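Local coordinates for CheQ (Campylobacter jejuni subsp. jejuni, PDB 6A51), which acts with CheP as a regulator of the core chemotaxis operon cheVAW, controlling its transcription in this bacterial pathogen, at residues A[14-20]-A[50-56]; A[55-60]-A[85-90]. All blocks are in the same frame, centred on the assembly; numbering follows the deposited sequence.

The two contacts follow each other along the chain and share Y55 and Q56, their centres about 10 Å apart. Contact 1 (14-20 with 50-56) pairs two parallel strands; contact 2 (55-60 with 85-90) begins where the second of these strands turns away and packs that turn on a strand-helix junction. Y55 joins them: L18 lies over one face of its ring in contact 1 and A90 over the opposite face in contact 2. P20 of contact 1 also reaches contact 2 directly, with P20 O 3.6 Å from V86 CG1 and P20 CB 3.9 Å from A90 O. Together they join the mixed sheet of strands 15-18 and 52-55 to strand 85-87 and helix 88-95.

Contact 1: A[14-20]-A[50-56]; sequences KSLILPP and VEIGRYQ
Strands 15-18 and 52-55 run parallel, both extended, their short axes 4.4 Å apart at closest and crossing at -31°; S15 pairs with I52, L16 with G53 and I17 with R54. Four backbone hydrogen bonds set this register: I52 N to K14 O (3.0 Å), L16 N to I52 O (3.2 Å), R54 N to L16 O (3.2 Å) and L18 N to R54 O (2.7 Å). Beyond them a water bridges L18 O (2.6 Å) and Q56 N (3.0 Å). S15, I17, I52 and R54 project on one face, where I17 CD1 lies over the guanidinium, 3.6 Å from R54 NH1; R54 NE bonds T58 O. On the other face L18 (mt) meets Y55 (chi1 m), L18 CB 3.8 Å from Y55 CE1, and G53 leaves room for L18 CD1, 4.0 Å from G53 C. A long salt bridge, K14 NZ to E51 OE2 (4.0 Å), marks the start. Such alternating ladders typify parallel β pairing, here at the edge of a mixed sheet, with 15-18 outermost.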
ATOM      1  N   LYS A  14      16.779  -9.832  -1.115  1.00 76.73           N
ATOM      2  CA  LYS A  14      16.473 -11.053  -0.377  1.00 66.96           C
ATOM      3  C   LYS A  14      15.565 -10.763   0.825  1.00 71.89           C
ATOM      4  O   LYS A  14      14.566 -11.444   1.045  1.00 60.60           O
ATOM      5  CB  LYS A  14      17.762 -11.734   0.072  1.00 80.13           C
ATOM      6  CG  LYS A  14      18.685 -12.050  -1.086  1.00 73.02           C
ATOM      7  CD  LYS A  14      17.927 -12.866  -2.130  1.00 94.01           C
ATOM      8  CE  LYS A  14      18.833 -13.409  -3.238  1.00 84.92           C
ATOM      9  NZ  LYS A  14      18.109 -14.461  -4.014  1.00 76.62           N
ATOM     10  N   SER A  15      15.907  -9.746   1.610  1.00 62.01           N
ATOM     11  CA  SER A  15      15.024  -9.290   2.687  1.00 60.49           C
ATOM     12  C   SER A  15      14.998  -7.760   2.625  1.00 73.67           C
ATOM     13  O   SER A  15      15.823  -7.072   3.233  1.00 84.99           O
ATOM     14  CB  SER A  15      15.474  -9.810   4.043  1.00 52.88           C
ATOM     15  OG  SER A  15      14.634  -9.308   5.067  1.00 72.43           O
ATOM     16  N   LEU A  16      14.048  -7.233   1.870  1.00 50.98           N
ATOM     17  CA  LEU A  16      13.992  -5.818   1.568  1.00 49.16           C
ATOM     18  C   LEU A  16      12.969  -5.125   2.451  1.00 42.46           C
ATOM     19  O   LEU A  16      11.958  -5.715   2.847  1.00 34.82           O
ATOM     20  CB  LEU A  16      13.620  -5.591   0.101  1.00 32.43           C
ATOM     21  CG  LEU A  16      14.469  -6.361  -0.902  1.00 59.69           C
ATOM     22  CD1 LEU A  16      13.962  -6.083  -2.305  1.00 44.13           C
ATOM     23  CD2 LEU A  16      15.957  -6.011  -0.748  1.00 56.24           C
ATOM     24  N   ILE A  17      13.251  -3.871   2.768  1.00 32.85           N
ATOM     25  CA  ILE A  17      12.216  -2.941   3.187  1.00 38.14           C
ATOM     26  C   ILE A  17      11.658  -2.285   1.935  1.00 35.22           C
ATOM     27  O   ILE A  17      12.410  -1.757   1.105  1.00 27.49           O
ATOM     28  CB  ILE A  17      12.764  -1.895   4.166  1.00 32.61           C
ATOM     29  CG1 ILE A  17      13.436  -2.587   5.344  1.00 20.94           C
ATOM     30  CG2 ILE A  17      11.644  -0.989   4.656  1.00 26.48           C
ATOM     31  CD1 ILE A  17      12.574  -3.592   5.988  1.00 27.43           C
ATOM     32  N   LEU A  18      10.349  -2.365   1.772  1.00 38.88           N
ATOM     33  CA  LEU A  18       9.703  -1.744   0.631  1.00 35.78           C
ATOM     34  C   LEU A  18       9.505  -0.270   0.936  1.00 35.42           C
ATOM     35  O   LEU A  18       8.898   0.059   1.966  1.00 33.63           O
ATOM     36  CB  LEU A  18       8.364  -2.397   0.365  1.00 31.57           C
ATOM     37  CG  LEU A  18       8.483  -3.887   0.129  1.00 39.20           C
ATOM     38  CD1 LEU A  18       7.136  -4.550   0.331  1.00 36.82           C
ATOM     39  CD2 LEU A  18       9.021  -4.097  -1.275  1.00 35.82           C
ATOM     40  N   PRO A  19      10.014   0.640   0.111  1.00 35.14           N
ATOM     41  CA  PRO A  19       9.657   2.056   0.256  1.00 35.36           C
ATOM     42  C   PRO A  19       8.153   2.230   0.134  1.00 38.56           C
ATOM     43  O   PRO A  19       7.508   1.566  -0.694  1.00 43.98           O
ATOM     44  CB  PRO A  19      10.401   2.731  -0.904  1.00 32.39           C
ATOM     45  CG  PRO A  19      10.600   1.632  -1.909  1.00 40.24           C
ATOM     46  CD  PRO A  19      10.831   0.391  -1.086  1.00 34.13           C
ATOM     47  N   PRO A  20       7.555   3.112   0.940  1.00 39.78           N
ATOM     48  CA  PRO A  20       6.087   3.134   1.034  1.00 38.64           C
ATOM     49  C   PRO A  20       5.389   3.516  -0.263  1.00 36.88           C
ATOM     50  O   PRO A  20       4.195   3.236  -0.396  1.00 50.50           O
ATOM     51  CB  PRO A  20       5.820   4.155   2.149  1.00 38.75           C
ATOM     52  CG  PRO A  20       7.049   5.053   2.132  1.00 28.52           C
ATOM     53  CD  PRO A  20       8.190   4.175   1.743  1.00 32.89           C
ATOM     54  N   VAL A  50      14.704 -17.256  -0.654  1.00 39.39           N
ATOM     55  CA  VAL A  50      13.448 -16.611  -0.327  1.00 51.44           C
ATOM     56  C   VAL A  50      13.603 -15.105  -0.401  1.00 44.76           C
ATOM     57  O   VAL A  50      14.526 -14.538   0.183  1.00 45.73           O
ATOM     58  CB  VAL A  50      12.964 -16.999   1.082  1.00 48.55           C
ATOM     59  CG1 VAL A  50      14.020 -16.653   2.120  1.00 40.25           C
ATOM     60  CG2 VAL A  50      11.647 -16.307   1.399  1.00 35.40           C
ATOM     61  N   GLU A  51      12.692 -14.455  -1.111  1.00 46.65           N
ATOM     62  CA  GLU A  51      12.732 -13.012  -1.211  1.00 44.70           C
ATOM     63  C   GLU A  51      11.481 -12.526  -0.516  1.00 36.45           C
ATOM     64  O   GLU A  51      10.370 -12.896  -0.898  1.00 37.04           O
ATOM     65  CB  GLU A  51      12.736 -12.571  -2.674  1.00 42.66           C
ATOM     66  CG  GLU A  51      13.918 -13.092  -3.476  1.00 54.31           C
ATOM     67  CD  GLU A  51      13.887 -12.637  -4.922  1.00 81.46           C
ATOM     68  OE1 GLU A  51      12.943 -11.911  -5.297  1.00 80.78           O
ATOM     69  OE2 GLU A  51      14.805 -13.008  -5.683  1.00 62.63           O
ATOM     70  N   ILE A  52      11.646 -11.695   0.504  1.00 31.43           N
ATOM     71  CA  ILE A  52      10.502 -11.199   1.199  1.00 27.21           C
ATOM     72  C   ILE A  52      10.619  -9.714   1.281  1.00 41.35           C
ATOM     73  O   ILE A  52      11.657  -9.165   1.047  1.00 33.29           O
ATOM     74  CB  ILE A  52      10.362 -11.756   2.613  1.00 29.15           C
ATOM     75  CG1 ILE A  52      11.484 -11.287   3.494  1.00 32.63           C
ATOM     76  CG2 ILE A  52      10.312 -13.253   2.613  1.00 25.70           C
ATOM     77  CD1 ILE A  52      11.162 -11.421   4.940  1.00 30.98           C
ATOM     78  N   GLY A  53       9.517  -9.072   1.589  1.00 27.96           N
ATOM     79  CA  GLY A  53       9.496  -7.634   1.718  1.00 25.28           C
ATOM     80  C   GLY A  53       8.559  -7.271   2.842  1.00 30.29           C
ATOM     81  O   GLY A  53       7.640  -8.026   3.177  1.00 33.18           O
ATOM     82  N   ARG A  54       8.807  -6.099   3.425  1.00 23.75           N
ATOM     83  CA  ARG A  54       7.903  -5.516   4.404  1.00 28.05           C
ATOM     84  C   ARG A  54       8.028  -4.005   4.312  1.00 30.64           C
ATOM     85  O   ARG A  54       9.015  -3.481   3.789  1.00 37.94           O
ATOM     86  CB  ARG A  54       8.212  -5.994   5.828  1.00 19.51           C
ATOM     87  CG  ARG A  54       9.690  -5.814   6.193  1.00 45.39           C
ATOM     88  CD  ARG A  54       9.971  -6.073   7.670  1.00 37.71           C
ATOM     89  NE  ARG A  54       9.576  -4.917   8.455  1.00 45.47           N
ATOM     90  CZ  ARG A  54      10.393  -4.224   9.227  1.00 29.65           C
ATOM     91  NH1 ARG A  54      11.649  -4.595   9.356  1.00 33.66           N
ATOM     92  NH2 ARG A  54       9.934  -3.182   9.905  1.00 57.74           N
ATOM     93  N   TYR A  55       7.007  -3.312   4.806  1.00 32.58           N
ATOM     94  CA  TYR A  55       7.078  -1.873   5.009  1.00 40.06           C
ATOM     95  C   TYR A  55       7.644  -1.604   6.396  1.00 38.42           C
ATOM     96  O   TYR A  55       7.473  -2.406   7.319  1.00 32.06           O
ATOM     97  CB  TYR A  55       5.698  -1.219   4.854  1.00 28.93           C
ATOM     98  CG  TYR A  55       5.141  -1.324   3.459  1.00 23.52           C
ATOM     99  CD1 TYR A  55       5.629  -0.504   2.442  1.00 33.03           C
ATOM    100  CD2 TYR A  55       4.154  -2.257   3.142  1.00 25.08           C
ATOM    101  CE1 TYR A  55       5.157  -0.604   1.150  1.00 26.77           C
ATOM    102  CE2 TYR A  55       3.659  -2.366   1.827  1.00 22.45           C
ATOM    103  CZ  TYR A  55       4.167  -1.536   0.849  1.00 26.47           C
ATOM    104  OH  TYR A  55       3.704  -1.616  -0.441  1.00 26.79           O
ATOM    105  N   GLN A  56       8.314  -0.457   6.540  1.00 35.48           N
ATOM    106  CA  GLN A  56       9.054  -0.182   7.765  1.00 27.86           C
ATOM    107  C   GLN A  56       8.160  -0.232   8.995  1.00 36.85           C
ATOM    108  O   GLN A  56       8.549  -0.791  10.027  1.00 52.50           O
ATOM    109  CB  GLN A  56       9.746   1.169   7.664  1.00 31.16           C
ATOM    110  CG  GLN A  56      10.322   1.645   8.973  1.00 30.27           C
ATOM    111  CD  GLN A  56      11.030   2.969   8.820  1.00 39.59           C
ATOM    112  OE1 GLN A  56      11.550   3.290   7.744  1.00 37.70           O
ATOM    113  NE2 GLN A  56      11.037   3.759   9.885  1.00 33.88           N
TER
HETATM  114  O   HOH W   1       8.622   1.308   4.180  1.00 42.07           O

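Contact 2: A[55-60]-A[85-90]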
ATOM      1  N   TYR A  55       7.007  -3.312   4.806  1.00 32.58           N
ATOM      2  CA  TYR A  55       7.078  -1.873   5.009  1.00 40.06           C
ATOM      3  C   TYR A  55       7.644  -1.604   6.396  1.00 38.42           C
ATOM      4  O   TYR A  55       7.473  -2.406   7.319  1.00 32.06           O
ATOM      5  CB  TYR A  55       5.698  -1.219   4.854  1.00 28.93           C
ATOM      6  CG  TYR A  55       5.141  -1.324   3.459  1.00 23.52           C
ATOM      7  CD1 TYR A  55       5.629  -0.504   2.442  1.00 33.03           C
ATOM      8  CD2 TYR A  55       4.154  -2.257   3.142  1.00 25.08           C
ATOM      9  CE1 TYR A  55       5.157  -0.604   1.150  1.00 26.77           C
ATOM     10  CE2 TYR A  55       3.659  -2.366   1.827  1.00 22.45           C
ATOM     11  CZ  TYR A  55       4.167  -1.536   0.849  1.00 26.47           C
ATOM     12  OH  TYR A  55       3.704  -1.616  -0.441  1.00 26.79           O
ATOM     13  N   GLN A  56       8.314  -0.457   6.540  1.00 35.48           N
ATOM     14  CA  GLN A  56       9.054  -0.182   7.765  1.00 27.86           C
ATOM     15  C   GLN A  56       8.160  -0.232   8.995  1.00 36.85           C
ATOM     16  O   GLN A  56       8.549  -0.791  10.027  1.00 52.50           O
ATOM     17  CB  GLN A  56       9.746   1.169   7.664  1.00 31.16           C
ATOM     18  CG  GLN A  56      10.322   1.645   8.973  1.00 30.27           C
ATOM     19  CD  GLN A  56      11.030   2.969   8.820  1.00 39.59           C
ATOM     20  OE1 GLN A  56      11.550   3.290   7.744  1.00 37.70           O
ATOM     21  NE2 GLN A  56      11.037   3.759   9.885  1.00 33.88           N
ATOM     22  N   GLY A  57       6.956   0.327   8.913  1.00 24.17           N
ATOM     23  CA  GLY A  57       6.180   0.414  10.137  1.00 27.78           C
ATOM     24  C   GLY A  57       5.570  -0.895  10.620  1.00 40.40           C
ATOM     25  O   GLY A  57       5.104  -0.947  11.766  1.00 56.53           O
ATOM     26  N   THR A  58       5.562  -1.945   9.801  1.00 31.41           N
ATOM     27  CA  THR A  58       4.822  -3.157  10.121  1.00 37.21           C
ATOM     28  C   THR A  58       5.646  -4.394   9.811  1.00 38.82           C
ATOM     29  O   THR A  58       6.608  -4.353   9.043  1.00 60.39           O
ATOM     30  CB  THR A  58       3.523  -3.237   9.326  1.00 46.77           C
ATOM     31  OG1 THR A  58       3.841  -3.211   7.923  1.00 43.17           O
ATOM     32  CG2 THR A  58       2.609  -2.065   9.688  1.00 29.12           C
ATOM     33  N   ARG A  59       5.228  -5.516  10.386  1.00 36.62           N
ATOM     34  CA  ARG A  59       5.902  -6.788  10.173  1.00 42.14           C
ATOM     35  C   ARG A  59       5.091  -7.734   9.297  1.00 44.50           C
ATOM     36  O   ARG A  59       5.389  -8.933   9.244  1.00 49.05           O
ATOM     37  CB  ARG A  59       6.212  -7.447  11.514  1.00 59.31           C
ATOM     38  CG  ARG A  59       7.235  -6.695  12.345  1.00 40.82           C
ATOM     39  CD  ARG A  59       8.621  -7.025  11.902  1.00 39.21           C
ATOM     40  NE  ARG A  59       9.619  -6.066  12.365  1.00 52.00           N
ATOM     41  CZ  ARG A  59      10.928  -6.218  12.182  1.00 47.22           C
ATOM     42  NH1 ARG A  59      11.385  -7.301  11.561  1.00 50.06           N
ATOM     43  NH2 ARG A  59      11.779  -5.297  12.618  1.00 44.88           N
ATOM     44  N   ILE A  60       4.068  -7.226   8.611  1.00 41.95           N
ATOM     45  CA  ILE A  60       3.342  -8.041   7.652  1.00 33.01           C
ATOM     46  C   ILE A  60       4.290  -8.459   6.535  1.00 34.80           C
ATOM     47  O   ILE A  60       4.993  -7.630   5.940  1.00 30.87           O
ATOM     48  CB  ILE A  60       2.124  -7.264   7.128  1.00 33.32           C
ATOM     49  CG1 ILE A  60       1.042  -7.227   8.204  1.00 31.76           C
ATOM     50  CG2 ILE A  60       1.592  -7.871   5.837  1.00 28.05           C
ATOM     51  CD1 ILE A  60       0.458  -5.885   8.370  1.00 23.26           C
ATOM     52  N   PHE A  85      -1.018  -1.585  -5.460  1.00 30.13           N
ATOM     53  CA  PHE A  85      -1.434  -1.424  -4.078  1.00 32.58           C
ATOM     54  C   PHE A  85      -0.242  -1.249  -3.159  1.00 26.39           C
ATOM     55  O   PHE A  85       0.887  -1.640  -3.469  1.00 28.81           O
ATOM     56  CB  PHE A  85      -2.281  -2.605  -3.616  1.00 31.65           C
ATOM     57  CG  PHE A  85      -3.697  -2.538  -4.102  1.00 37.33           C
ATOM     58  CD1 PHE A  85      -4.027  -3.015  -5.371  1.00 34.65           C
ATOM     59  CD2 PHE A  85      -4.696  -1.963  -3.313  1.00 32.80           C
ATOM     60  CE1 PHE A  85      -5.337  -2.949  -5.834  1.00 32.58           C
ATOM     61  CE2 PHE A  85      -6.017  -1.893  -3.770  1.00 41.29           C
ATOM     62  CZ  PHE A  85      -6.337  -2.392  -5.034  1.00 30.74           C
ATOM     63  N   VAL A  86      -0.516  -0.615  -2.023  1.00 20.43           N
ATOM     64  CA  VAL A  86       0.399  -0.553  -0.894  1.00 24.79           C
ATOM     65  C   VAL A  86      -0.429  -0.803   0.358  1.00 25.99           C
ATOM     66  O   VAL A  86      -1.654  -0.656   0.358  1.00 24.48           O
ATOM     67  CB  VAL A  86       1.128   0.803  -0.791  1.00 27.19           C
ATOM     68  CG1 VAL A  86       1.748   1.188  -2.117  1.00 24.45           C
ATOM     69  CG2 VAL A  86       0.169   1.878  -0.312  1.00 21.35           C
ATOM     70  N   LEU A  87       0.244  -1.217   1.425  1.00 30.23           N
ATOM     71  CA  LEU A  87      -0.428  -1.330   2.712  1.00 28.57           C
ATOM     72  C   LEU A  87      -1.034   0.016   3.096  1.00 33.90           C
ATOM     73  O   LEU A  87      -0.422   1.070   2.888  1.00 34.44           O
ATOM     74  CB  LEU A  87       0.571  -1.776   3.772  1.00 28.35           C
ATOM     75  CG  LEU A  87       0.225  -2.926   4.692  1.00 35.21           C
ATOM     76  CD1 LEU A  87      -0.437  -4.020   3.902  1.00 34.65           C
ATOM     77  CD2 LEU A  87       1.524  -3.409   5.272  1.00 41.75           C
ATOM     78  N   ALA A  88      -2.251  -0.010   3.642  1.00 33.23           N
ATOM     79  CA  ALA A  88      -2.915   1.246   3.996  1.00 26.42           C
ATOM     80  C   ALA A  88      -2.136   2.010   5.057  1.00 30.49           C
ATOM     81  O   ALA A  88      -1.995   3.236   4.962  1.00 35.19           O
ATOM     82  CB  ALA A  88      -4.339   0.977   4.471  1.00 27.79           C
ATOM     83  N   SER A  89      -1.638   1.306   6.086  1.00 28.97           N
ATOM     84  CA  SER A  89      -0.776   1.937   7.090  1.00 37.91           C
ATOM     85  C   SER A  89       0.438   2.614   6.455  1.00 26.16           C
ATOM     86  O   SER A  89       0.873   3.679   6.911  1.00 23.97           O
ATOM     87  CB  SER A  89      -0.303   0.899   8.103  1.00 27.61           C
ATOM     88  OG  SER A  89       0.242  -0.224   7.418  1.00 39.51           O
ATOM     89  N   ALA A  90       1.013   2.001   5.416  1.00 21.39           N
ATOM     90  CA  ALA A  90       2.141   2.618   4.725  1.00 22.56           C
ATOM     91  C   ALA A  90       1.700   3.859   3.967  1.00 31.84           C
ATOM     92  O   ALA A  90       2.408   4.877   3.961  1.00 38.65           O
ATOM     93  CB  ALA A  90       2.797   1.620   3.765  1.00 21.15           C
TER
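Y55 lays its ring across A90, whose CB sits over one face, 3.9 Å from the ring centroid and 19° off the normal, a CH-pi contact; the closest atoms are Y55 CG and A90 CB at 3.8 Å. The same ring runs on toward the strand: Y55 CD2 is 3.6 Å from L87 CD2, and at its far end Y55 OH lies 3.6 Å from V86 CB. The hydroxyl's polar partner is E22 O, to which it hydrogen-bonds, so its approach to V86 is simple packing. L87 CD2 is the meeting point of the contact. Besides the tyrosine ring this one methyl touches T58 OG1 at 3.5 Å and I60 CD1 at 4.1 Å, while T58 CG2 reaches S89 OG at 3.8 Å near the surface. No hydrogen bond crosses between the segments, which bury 295 Å² together; the fit rests on apolar packing. Y55 to T58 is a type I beta turn closed by T58 N to Y55 O (3.2 Å); Y55 and T58 at its ends, and I60 beyond it, have their CA-to-CB bonds toward 85-90. On the other side L87 ends strand 85-87 and stands at the N-cap position of helix 88-95, so strand and first helical turn offer their side chains together. The loop 55-60, between strands 52-55 and 62-64 of the mixed sheet, is thereby packed on a second sheet, where V86 pairs its backbone with V125 and L87 also touches I122 and F124 of strand 122-126, with helix 88-95 alongside.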